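PDB 2W8D: processed glycerol phosphate lipoteichoic acid synthase 2 from Bacillus subtilis, which is a sulfatase-type domain of the alkaline phosphatase superfamily, an alpha/beta protein built round a mixed central sheet and holding a magnesium ion. Local coordinates for residues 87-92 with 102-107; 113-118 with 188-193; 137-142 with 149-154. One frame throughout, in Å; residues are numbered along the deposited sequence.

Interaction 1: residues 87-92 with 102-107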
loop_
_atom_site.group_PDB
_atom_site.type_symbol
_atom_site.label_atom_id
_atom_site.label_comp_id
_atom_site.label_asym_id
_atom_site.label_seq_id
_atom_site.Cartn_x
_atom_site.Cartn_y
_atom_site.Cartn_z
ATOM N N ALA A 87 3.799 4.558 2.562
ATOM C CA ALA A 87 3.240 3.334 1.974
ATOM C C ALA A 87 3.981 2.924 0.671
ATOM O O ALA A 87 4.282 1.749 0.471
ATOM C CB ALA A 87 1.723 3.429 1.789
ATOM N N GLU A 88 4.327 3.868 -0.191
ATOM C CA GLU A 88 5.121 3.495 -1.414
ATOM C C GLU A 88 6.472 2.882 -1.034
ATOM O O GLU A 88 6.945 1.919 -1.664
ATOM C CB GLU A 88 5.413 4.692 -2.335
ATOM C CG GLU A 88 4.205 5.395 -2.884
ATOM C CD GLU A 88 4.630 6.489 -3.855
ATOM O OE1 GLU A 88 5.318 6.155 -4.865
ATOM O OE2 GLU A 88 4.295 7.671 -3.577
ATOM N N PHE A 89 7.103 3.431 -0.009
ATOM C CA PHE A 89 8.399 2.907 0.420
ATOM C C PHE A 89 8.336 1.438 0.844
ATOM O O PHE A 89 9.219 0.644 0.530
ATOM C CB PHE A 89 8.951 3.726 1.603
ATOM C CG PHE A 89 10.338 3.308 2.018
ATOM C CD1 PHE A 89 11.428 3.609 1.214
ATOM C CD2 PHE A 89 10.547 2.609 3.220
ATOM C CE1 PHE A 89 12.726 3.253 1.604
ATOM C CE2 PHE A 89 11.836 2.220 3.610
ATOM C CZ PHE A 89 12.929 2.549 2.793
HETATM N N MSE A 90 7.275 1.103 1.558
HETATM C CA MSE A 90 7.033 -0.258 2.006
HETATM C C MSE A 90 6.682 -1.221 0.865
HETATM O O MSE A 90 7.137 -2.368 0.910
HETATM C CB MSE A 90 5.979 -0.261 3.107
HETATM C CG MSE A 90 6.569 0.279 4.398
HETATM SE SE MSE A 90 5.305 0.220 5.898
HETATM C CE MSE A 90 4.342 1.851 5.511
HETATM N N MSE A 91 5.910 -0.757 -0.136
HETATM C CA MSE A 91 5.570 -1.578 -1.311
HETATM C C MSE A 91 6.834 -1.953 -2.045
HETATM O O MSE A 91 6.961 -3.077 -2.484
HETATM C CB MSE A 91 4.654 -0.862 -2.322
HETATM C CG MSE A 91 3.313 -0.420 -1.789
HETATM SE SE MSE A 91 2.229 -1.897 -1.093
HETATM C CE MSE A 91 1.686 -1.122 0.617
ATOM N N GLU A 92 7.758 -1.002 -2.195
ATOM C CA GLU A 92 8.992 -1.266 -2.965
ATOM C C GLU A 92 10.094 -1.928 -2.147
ATOM O O GLU A 92 10.982 -2.504 -2.724
ATOM C CB GLU A 92 9.573 -0.002 -3.625
ATOM C CG GLU A 92 8.676 0.859 -4.540
ATOM C CD GLU A 92 7.540 0.124 -5.230
ATOM O OE1 GLU A 92 7.705 -1.037 -5.642
ATOM O OE2 GLU A 92 6.464 0.718 -5.385
ATOM N N SER A 102 9.982 11.897 7.150
ATOM C CA SER A 102 9.676 11.148 5.972
ATOM C C SER A 102 10.941 10.448 5.452
ATOM O O SER A 102 11.976 11.105 5.185
ATOM C CB SER A 102 9.122 12.088 4.900
ATOM O OG SER A 102 9.321 11.495 3.622
ATOM N N VAL A 103 10.825 9.129 5.262
ATOM C CA VAL A 103 11.928 8.360 4.695
ATOM C C VAL A 103 12.243 8.776 3.241
ATOM O O VAL A 103 13.399 8.824 2.873
ATOM C CB VAL A 103 11.704 6.807 4.782
ATOM C CG1 VAL A 103 10.419 6.368 4.059
ATOM C CG2 VAL A 103 12.944 6.054 4.226
ATOM N N PHE A 104 11.220 9.084 2.440
ATOM C CA PHE A 104 11.435 9.620 1.079
ATOM C C PHE A 104 12.276 10.881 1.060
ATOM O O PHE A 104 13.155 11.037 0.202
ATOM C CB PHE A 104 10.106 9.903 0.362
ATOM C CG PHE A 104 9.688 8.820 -0.604
ATOM C CD1 PHE A 104 9.504 7.504 -0.169
ATOM C CD2 PHE A 104 9.460 9.116 -1.967
ATOM C CE1 PHE A 104 9.071 6.474 -1.076
ATOM C CE2 PHE A 104 9.044 8.102 -2.871
ATOM C CZ PHE A 104 8.856 6.780 -2.426
ATOM N N VAL A 105 11.985 11.799 1.988
ATOM C CA VAL A 105 12.711 13.049 2.045
ATOM C C VAL A 105 14.125 12.840 2.566
ATOM O O VAL A 105 15.055 13.480 2.081
ATOM C CB VAL A 105 11.979 14.086 2.942
ATOM C CG1 VAL A 105 12.809 15.369 3.104
ATOM C CG2 VAL A 105 10.593 14.385 2.401
ATOM N N ASN A 106 14.306 11.967 3.557
ATOM C CA ASN A 106 15.588 11.981 4.298
ATOM C C ASN A 106 16.564 10.848 3.959
ATOM O O ASN A 106 17.753 10.974 4.228
ATOM C CB ASN A 106 15.331 12.027 5.808
ATOM C CG ASN A 106 14.780 13.365 6.253
ATOM O OD1 ASN A 106 15.320 14.403 5.917
ATOM N ND2 ASN A 106 13.708 13.344 7.008
ATOM N N LYS A 107 16.069 9.767 3.355
ATOM C CA LYS A 107 16.884 8.579 3.136
ATOM C C LYS A 107 17.023 8.213 1.685
ATOM O O LYS A 107 17.322 7.046 1.368
ATOM C CB LYS A 107 16.277 7.392 3.878
ATOM C CG LYS A 107 16.287 7.505 5.363
ATOM C CD LYS A 107 17.711 7.681 5.892
ATOM C CE LYS A 107 17.708 7.720 7.401
ATOM N NZ LYS A 107 19.050 8.165 7.938
#
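E88 enters the contact through the foot of its side chain: its CB lies 4.0 Å from CZ of F104, at an oblique angle to the ring. CB packs, while the extended chain beyond CG carries the carboxylate to polar partners elsewhere, a hydrogen bond to the hydroxyl of Y143 and salt bridges to K192 and R139. F89 follows and meets both V103 and F104. Its CG is anti to the backbone N (chi1 -175°), which turns a face of the ring to V103. There the valine fork sits astride one face: CG2 is 3.9 Å from the ring centroid and only 14° off the normal, a CH-pi contact, while CG1 comes within 3.7 Å of F89 CG. F104 approaches differently, its CE1 near the plane of the F89 ring at the edge and 3.8 Å from F89 CB. A branched valine suits the ring face; a phenylalanine, reaching farther, brings its ring to the backbone side of F89. S102 starts the short helix that presents both, its OG capping V105 N at 3.1 Å. M142 of helix 139-145 packs on F89, V103 and F104. With no hydrogen bond between the segments, their cohesion rests on buried apolar surface and shape.

Interaction 2: residues 113-118 with 188-193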
loop_
_atom_site.group_PDB
_atom_site.type_symbol
_atom_site.label_atom_id
_atom_site.label_comp_id
_atom_site.label_asym_id
_atom_site.label_seq_id
_atom_site.Cartn_x
_atom_site.Cartn_y
_atom_site.Cartn_z
ATOM N N GLN A 113 17.469 -2.085 -2.433
ATOM C CA GLN A 113 17.351 -3.267 -3.277
ATOM C C GLN A 113 15.873 -3.543 -3.502
ATOM O O GLN A 113 15.330 -4.553 -3.072
ATOM C CB GLN A 113 18.146 -4.435 -2.688
ATOM C CG GLN A 113 19.595 -4.001 -2.464
ATOM C CD GLN A 113 20.455 -4.965 -1.679
ATOM O OE1 GLN A 113 19.966 -5.684 -0.833
ATOM N NE2 GLN A 113 21.770 -4.949 -1.941
ATOM N N SER A 114 15.229 -2.604 -4.179
ATOM C CA SER A 114 13.785 -2.626 -4.407
ATOM C C SER A 114 13.287 -3.709 -5.365
ATOM O O SER A 114 14.054 -4.247 -6.177
ATOM C CB SER A 114 13.360 -1.287 -4.993
ATOM O OG SER A 114 13.774 -0.233 -4.144
ATOM N N VAL A 115 11.988 -3.965 -5.289
ATOM C CA VAL A 115 11.266 -4.795 -6.238
ATOM C C VAL A 115 11.464 -4.357 -7.700
ATOM O O VAL A 115 11.904 -5.154 -8.510
ATOM C CB VAL A 115 9.775 -4.856 -5.868
ATOM C CG1 VAL A 115 9.053 -5.813 -6.776
ATOM C CG2 VAL A 115 9.645 -5.305 -4.401
ATOM N N PRO A 116 11.183 -3.089 -8.038
ATOM C CA PRO A 116 11.482 -2.778 -9.445
ATOM C C PRO A 116 12.912 -3.095 -9.849
ATOM O O PRO A 116 13.145 -3.442 -11.004
ATOM C CB PRO A 116 11.224 -1.274 -9.565
ATOM C CG PRO A 116 10.875 -0.779 -8.147
ATOM C CD PRO A 116 10.561 -1.960 -7.314
ATOM N N ALA A 117 13.856 -3.010 -8.917
ATOM C CA ALA A 117 15.261 -3.310 -9.225
ATOM C C ALA A 117 15.529 -4.822 -9.290
ATOM O O ALA A 117 16.261 -5.290 -10.174
ATOM C CB ALA A 117 16.197 -2.629 -8.254
ATOM N N ILE A 118 14.915 -5.575 -8.374
ATOM C CA ILE A 118 14.979 -7.033 -8.396
ATOM C C ILE A 118 14.492 -7.553 -9.758
ATOM O O ILE A 118 15.154 -8.348 -10.423
ATOM C CB ILE A 118 14.139 -7.669 -7.243
ATOM C CG1 ILE A 118 14.762 -7.301 -5.900
ATOM C CG2 ILE A 118 14.050 -9.218 -7.414
ATOM C CD1 ILE A 118 14.007 -7.734 -4.681
ATOM N N PRO A 188 7.726 -7.273 -20.114
ATOM C CA PRO A 188 6.853 -7.023 -18.963
ATOM C C PRO A 188 7.149 -5.708 -18.276
ATOM O O PRO A 188 8.282 -5.245 -18.290
ATOM C CB PRO A 188 7.181 -8.172 -18.020
ATOM C CG PRO A 188 8.590 -8.554 -18.348
ATOM C CD PRO A 188 8.894 -8.104 -19.753
ATOM N N PHE A 189 6.132 -5.109 -17.661
ATOM C CA PHE A 189 6.334 -3.851 -16.953
ATOM C C PHE A 189 5.816 -3.895 -15.535
ATOM O O PHE A 189 4.871 -4.622 -15.231
ATOM C CB PHE A 189 5.725 -2.676 -17.721
ATOM C CG PHE A 189 4.241 -2.785 -17.929
ATOM C CD1 PHE A 189 3.359 -2.691 -16.859
ATOM C CD2 PHE A 189 3.721 -2.972 -19.188
ATOM C CE1 PHE A 189 1.965 -2.809 -17.068
ATOM C CE2 PHE A 189 2.354 -3.073 -19.398
ATOM C CZ PHE A 189 1.485 -2.995 -18.349
ATOM N N TYR A 190 6.429 -3.088 -14.667
ATOM C CA TYR A 190 6.026 -2.946 -13.280
ATOM C C TYR A 190 5.727 -1.462 -13.046
ATOM O O TYR A 190 6.620 -0.627 -13.207
ATOM C CB TYR A 190 7.190 -3.399 -12.402
ATOM C CG TYR A 190 7.055 -3.134 -10.901
ATOM C CD1 TYR A 190 7.255 -1.856 -10.357
ATOM C CD2 TYR A 190 6.809 -4.195 -10.040
ATOM C CE1 TYR A 190 7.162 -1.662 -8.976
ATOM C CE2 TYR A 190 6.732 -4.026 -8.702
ATOM C CZ TYR A 190 6.883 -2.775 -8.170
ATOM O OH TYR A 190 6.789 -2.709 -6.823
ATOM N N THR A 191 4.495 -1.139 -12.670
ATOM C CA THR A 191 3.994 0.239 -12.713
ATOM C C THR A 191 3.205 0.615 -11.481
ATOM O O THR A 191 2.581 -0.254 -10.859
ATOM C CB THR A 191 3.072 0.491 -13.922
ATOM O OG1 THR A 191 2.057 -0.518 -13.973
ATOM C CG2 THR A 191 3.862 0.443 -15.180
ATOM N N LYS A 192 3.253 1.907 -11.135
ATOM C CA LYS A 192 2.575 2.441 -9.964
ATOM C C LYS A 192 1.696 3.602 -10.364
ATOM O O LYS A 192 2.190 4.567 -10.965
ATOM C CB LYS A 192 3.578 2.945 -8.911
ATOM C CG LYS A 192 4.422 1.865 -8.209
ATOM C CD LYS A 192 5.890 2.360 -7.975
ATOM C CE LYS A 192 5.928 3.679 -7.243
ATOM N NZ LYS A 192 5.142 3.577 -5.959
ATOM N N PHE A 193 0.408 3.514 -10.015
ATOM C CA PHE A 193 -0.516 4.620 -10.204
ATOM C C PHE A 193 -0.902 5.265 -8.870
ATOM O O PHE A 193 -1.545 4.634 -8.013
ATOM C CB PHE A 193 -1.762 4.123 -10.938
ATOM C CG PHE A 193 -1.521 3.801 -12.391
ATOM C CD1 PHE A 193 -1.903 4.688 -13.373
ATOM C CD2 PHE A 193 -0.906 2.612 -12.767
ATOM C CE1 PHE A 193 -1.672 4.392 -14.723
ATOM C CE2 PHE A 193 -0.693 2.306 -14.074
ATOM C CZ PHE A 193 -1.076 3.192 -15.079
#
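Y190 is the centre of this contact, a tyrosine that projects from strand 189-194 to meet the start of helix 115-118. Its CG stands anti to the backbone N (chi1 171°), which throws the ring away from the strand and toward the first turn of the helix. An aromatic ring fits because it offers P116 a broad apolar face while V115 packs near its hydroxyl end.

P116 takes one face of that ring. The pyrrolidine lies obliquely against it, with CD 3.8 Å from Y190 CE1 and CG 3.9 Å from the same atom, while P116 N stands 4.3 Å above the ring plane, toward the rim. Proline is at home in the first turn of a helix, where an N-H would have no carbonyl of the preceding turn to bind, and its compact, rigid ring offers CB, CG and CD to the tyrosine. The turn itself closes when I118 N bonds S114 O.

V115 reaches another part of the tyrosine. Its CG1, obliquely placed, comes to 3.5 Å from Y190 CE2, and V115 CB lies 3.8 Å from Y190 OH; the two side chains cross at about a right angle. The V115 backbone is also hydrogen-bonded to E92, which ties this turn to helix 86-93.

S126 of the neighbouring strand 125-130 touches both P116 and Y190. With strand 189-194 running parallel to strands 33-39 and 125-130, this is a helix turn laid on the central sheet, as in the alpha/beta fold of the alkaline phosphatase superfamily.

Interaction 3: residues 137-142 with 149-154; sequences WNRNEM and DKFFDS
Apolar packing joins R139 to F151. R139 CB comes to 3.6 Å from F151 CE2, and farther along the arginine CD lies 4.0 Å from F151 CZ, so the aliphatic stem, extended from CG to NE, passes the outer corner of the ring. Arginine suits the place because its stem can pack while its charge goes elsewhere: the guanidinium stands 79° from the ring plane, and its NE forms a salt bridge with E88. N140 adds its backbone N, 4.0 Å from F151 CE2 at the ring edge. Over one face of F151 sits CB of D153 from the same segment, and Y143 meets the ring edge-to-face.

Hydrogen bonds work within the helical segment rather than across the contact. N138 ND2 donates to E141 OE1 at 3.1 Å, with an N-H...O angle of 169°, meeting the carboxylate on its anti side. N138 O receives two donors, E141 N and M142 N, so the first turn of the helix is gathered on this one carbonyl. Nearby, W137 NE1 bonds the phosphothreonine at position 84, itself part of the magnesium site.

K150 and F152 bond to the backbone of strand 125-130, placing F151 under the helix. Strand 125-130, helix 139-145 and strand 150-152 thus form a beta-alpha-beta crossover, with parallel strands side by side and the arginine-phenylalanine contact packing the connecting helix on its second strand.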
loop_
_atom_site.group_PDB
_atom_site.type_symbol
_atom_site.label_atom_id
_atom_site.label_comp_id
_atom_site.label_asym_id
_atom_site.label_seq_id
_atom_site.Cartn_x
_atom_site.Cartn_y
_atom_site.Cartn_z
ATOM N N TRP A 137 6.916 15.082 -2.307
ATOM C CA TRP A 137 7.489 14.021 -1.484
ATOM C C TRP A 137 8.875 13.572 -1.945
ATOM O O TRP A 137 9.255 12.445 -1.680
ATOM C CB TRP A 137 6.565 12.797 -1.398
ATOM C CG TRP A 137 5.431 12.838 -0.403
ATOM C CD1 TRP A 137 4.123 12.524 -0.652
ATOM C CD2 TRP A 137 5.500 13.181 0.998
ATOM N NE1 TRP A 137 3.370 12.662 0.500
ATOM C CE2 TRP A 137 4.189 13.052 1.527
ATOM C CE3 TRP A 137 6.544 13.552 1.863
ATOM C CZ2 TRP A 137 3.886 13.316 2.875
ATOM C CZ3 TRP A 137 6.248 13.804 3.201
ATOM C CH2 TRP A 137 4.922 13.685 3.693
ATOM N N ASN A 138 9.653 14.435 -2.598
ATOM C CA ASN A 138 11.001 14.058 -3.040
ATOM C C ASN A 138 11.033 12.762 -3.925
ATOM O O ASN A 138 12.061 12.057 -4.002
ATOM C CB ASN A 138 11.934 13.925 -1.825
ATOM C CG ASN A 138 13.403 14.037 -2.182
ATOM O OD1 ASN A 138 13.776 14.816 -3.034
ATOM N ND2 ASN A 138 14.255 13.275 -1.492
ATOM N N ARG A 139 9.921 12.455 -4.591
ATOM C CA ARG A 139 9.839 11.242 -5.409
ATOM C C ARG A 139 10.928 11.170 -6.472
ATOM O O ARG A 139 11.481 10.122 -6.691
ATOM C CB ARG A 139 8.456 11.084 -6.073
ATOM C CG ARG A 139 7.351 10.810 -5.068
ATOM C CD ARG A 139 6.048 10.560 -5.762
ATOM N NE ARG A 139 5.021 10.094 -4.846
ATOM C CZ ARG A 139 4.021 10.840 -4.383
ATOM N NH1 ARG A 139 3.117 10.299 -3.561
ATOM N NH2 ARG A 139 3.938 12.130 -4.717
ATOM N N ASN A 140 11.220 12.264 -7.147
ATOM C CA ASN A 140 12.226 12.185 -8.191
ATOM C C ASN A 140 13.623 11.767 -7.708
ATOM O O ASN A 140 14.387 11.215 -8.477
ATOM C CB ASN A 140 12.270 13.435 -9.090
ATOM C CG ASN A 140 12.744 14.666 -8.378
ATOM O OD1 ASN A 140 12.840 14.707 -7.171
ATOM N ND2 ASN A 140 13.023 15.708 -9.142
ATOM N N GLU A 141 13.949 12.010 -6.447
ATOM C CA GLU A 141 15.245 11.551 -5.901
ATOM C C GLU A 141 15.142 10.070 -5.465
ATOM O O GLU A 141 15.996 9.263 -5.841
ATOM C CB GLU A 141 15.789 12.475 -4.781
ATOM C CG GLU A 141 17.263 12.266 -4.576
ATOM C CD GLU A 141 17.904 12.903 -3.311
ATOM O OE1 GLU A 141 17.192 13.485 -2.426
ATOM O OE2 GLU A 141 19.169 12.779 -3.226
HETATM N N MSE A 142 14.081 9.713 -4.751
HETATM C CA MSE A 142 13.931 8.383 -4.161
HETATM C C MSE A 142 13.669 7.254 -5.156
HETATM O O MSE A 142 14.105 6.131 -4.946
HETATM C CB MSE A 142 12.800 8.388 -3.107
HETATM C CG MSE A 142 12.404 7.010 -2.539
HETATM SE SE MSE A 142 13.937 6.135 -1.603
HETATM C CE MSE A 142 13.795 6.817 0.255
ATOM N N ASP A 149 12.537 3.096 -13.728
ATOM C CA ASP A 149 13.084 3.577 -15.029
ATOM C C ASP A 149 12.410 4.850 -15.477
ATOM O O ASP A 149 13.048 5.681 -16.096
ATOM C CB ASP A 149 12.928 2.558 -16.197
ATOM C CG ASP A 149 13.630 1.254 -15.938
ATOM O OD1 ASP A 149 14.859 1.286 -15.883
ATOM O OD2 ASP A 149 12.963 0.207 -15.747
ATOM N N LYS A 150 11.111 4.983 -15.209
ATOM C CA LYS A 150 10.367 6.112 -15.761
ATOM C C LYS A 150 9.400 6.764 -14.769
ATOM O O LYS A 150 8.730 6.093 -13.987
ATOM C CB LYS A 150 9.610 5.689 -17.023
ATOM C CG LYS A 150 10.463 5.261 -18.226
ATOM C CD LYS A 150 9.565 4.500 -19.184
ATOM C CE LYS A 150 10.300 3.858 -20.352
ATOM N NZ LYS A 150 10.894 4.895 -21.237
ATOM N N PHE A 151 9.314 8.088 -14.821
ATOM C CA PHE A 151 8.404 8.802 -13.958
ATOM C C PHE A 151 7.466 9.676 -14.785
ATOM O O PHE A 151 7.840 10.736 -15.213
ATOM C CB PHE A 151 9.204 9.619 -12.912
ATOM C CG PHE A 151 8.364 10.161 -11.771
ATOM C CD1 PHE A 151 6.969 10.053 -11.788
ATOM C CD2 PHE A 151 8.971 10.797 -10.695
ATOM C CE1 PHE A 151 6.183 10.548 -10.740
ATOM C CE2 PHE A 151 8.186 11.312 -9.626
ATOM C CZ PHE A 151 6.792 11.187 -9.657
ATOM N N PHE A 152 6.234 9.221 -15.010
ATOM C CA PHE A 152 5.240 10.028 -15.727
ATOM C C PHE A 152 4.539 10.975 -14.775
ATOM O O PHE A 152 3.460 10.670 -14.283
ATOM C CB PHE A 152 4.218 9.151 -16.467
ATOM C CG PHE A 152 4.813 8.354 -17.599
ATOM C CD1 PHE A 152 5.151 8.967 -18.794
ATOM C CD2 PHE A 152 5.066 6.996 -17.453
ATOM C CE1 PHE A 152 5.737 8.241 -19.861
ATOM C CE2 PHE A 152 5.641 6.258 -18.496
ATOM C CZ PHE A 152 5.993 6.889 -19.701
ATOM N N ASP A 153 5.145 12.126 -14.506
ATOM C CA ASP A 153 4.515 13.082 -13.600
ATOM C C ASP A 153 3.562 14.035 -14.356
ATOM O O ASP A 153 3.197 13.781 -15.525
ATOM C CB ASP A 153 5.557 13.848 -12.771
ATOM C CG ASP A 153 6.346 14.836 -13.611
ATOM O OD1 ASP A 153 6.168 14.873 -14.862
ATOM O OD2 ASP A 153 7.153 15.581 -13.016
ATOM N N SER A 154 3.162 15.113 -13.673
ATOM C CA SER A 154 2.220 16.100 -14.197
ATOM C C SER A 154 2.635 16.745 -15.516
ATOM O O SER A 154 1.789 17.277 -16.224
ATOM C CB SER A 154 1.858 17.173 -13.146
ATOM O OG SER A 154 2.938 18.043 -12.857
#

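From the N terminus, interaction 1 comes first, closing the short loop between helix 86-93 and helix 103-106. Interaction 2 opens just afterwards at helix 115-118 and is not closed until strand 189-194, a long loop inside which interaction 3 is nested; none of the three cross. Interaction 1 touches both of the others. E88 bridges to K192 of interaction 2 and to R139 of interaction 3, and F104 O accepts from N138 ND2. Interactions 2 and 3 do not touch, yet both reach the central sheet, where strand 125-130 runs between strands 150-152 and 189-194. The helical layer around helix 86-93 is thereby fastened to that sheet.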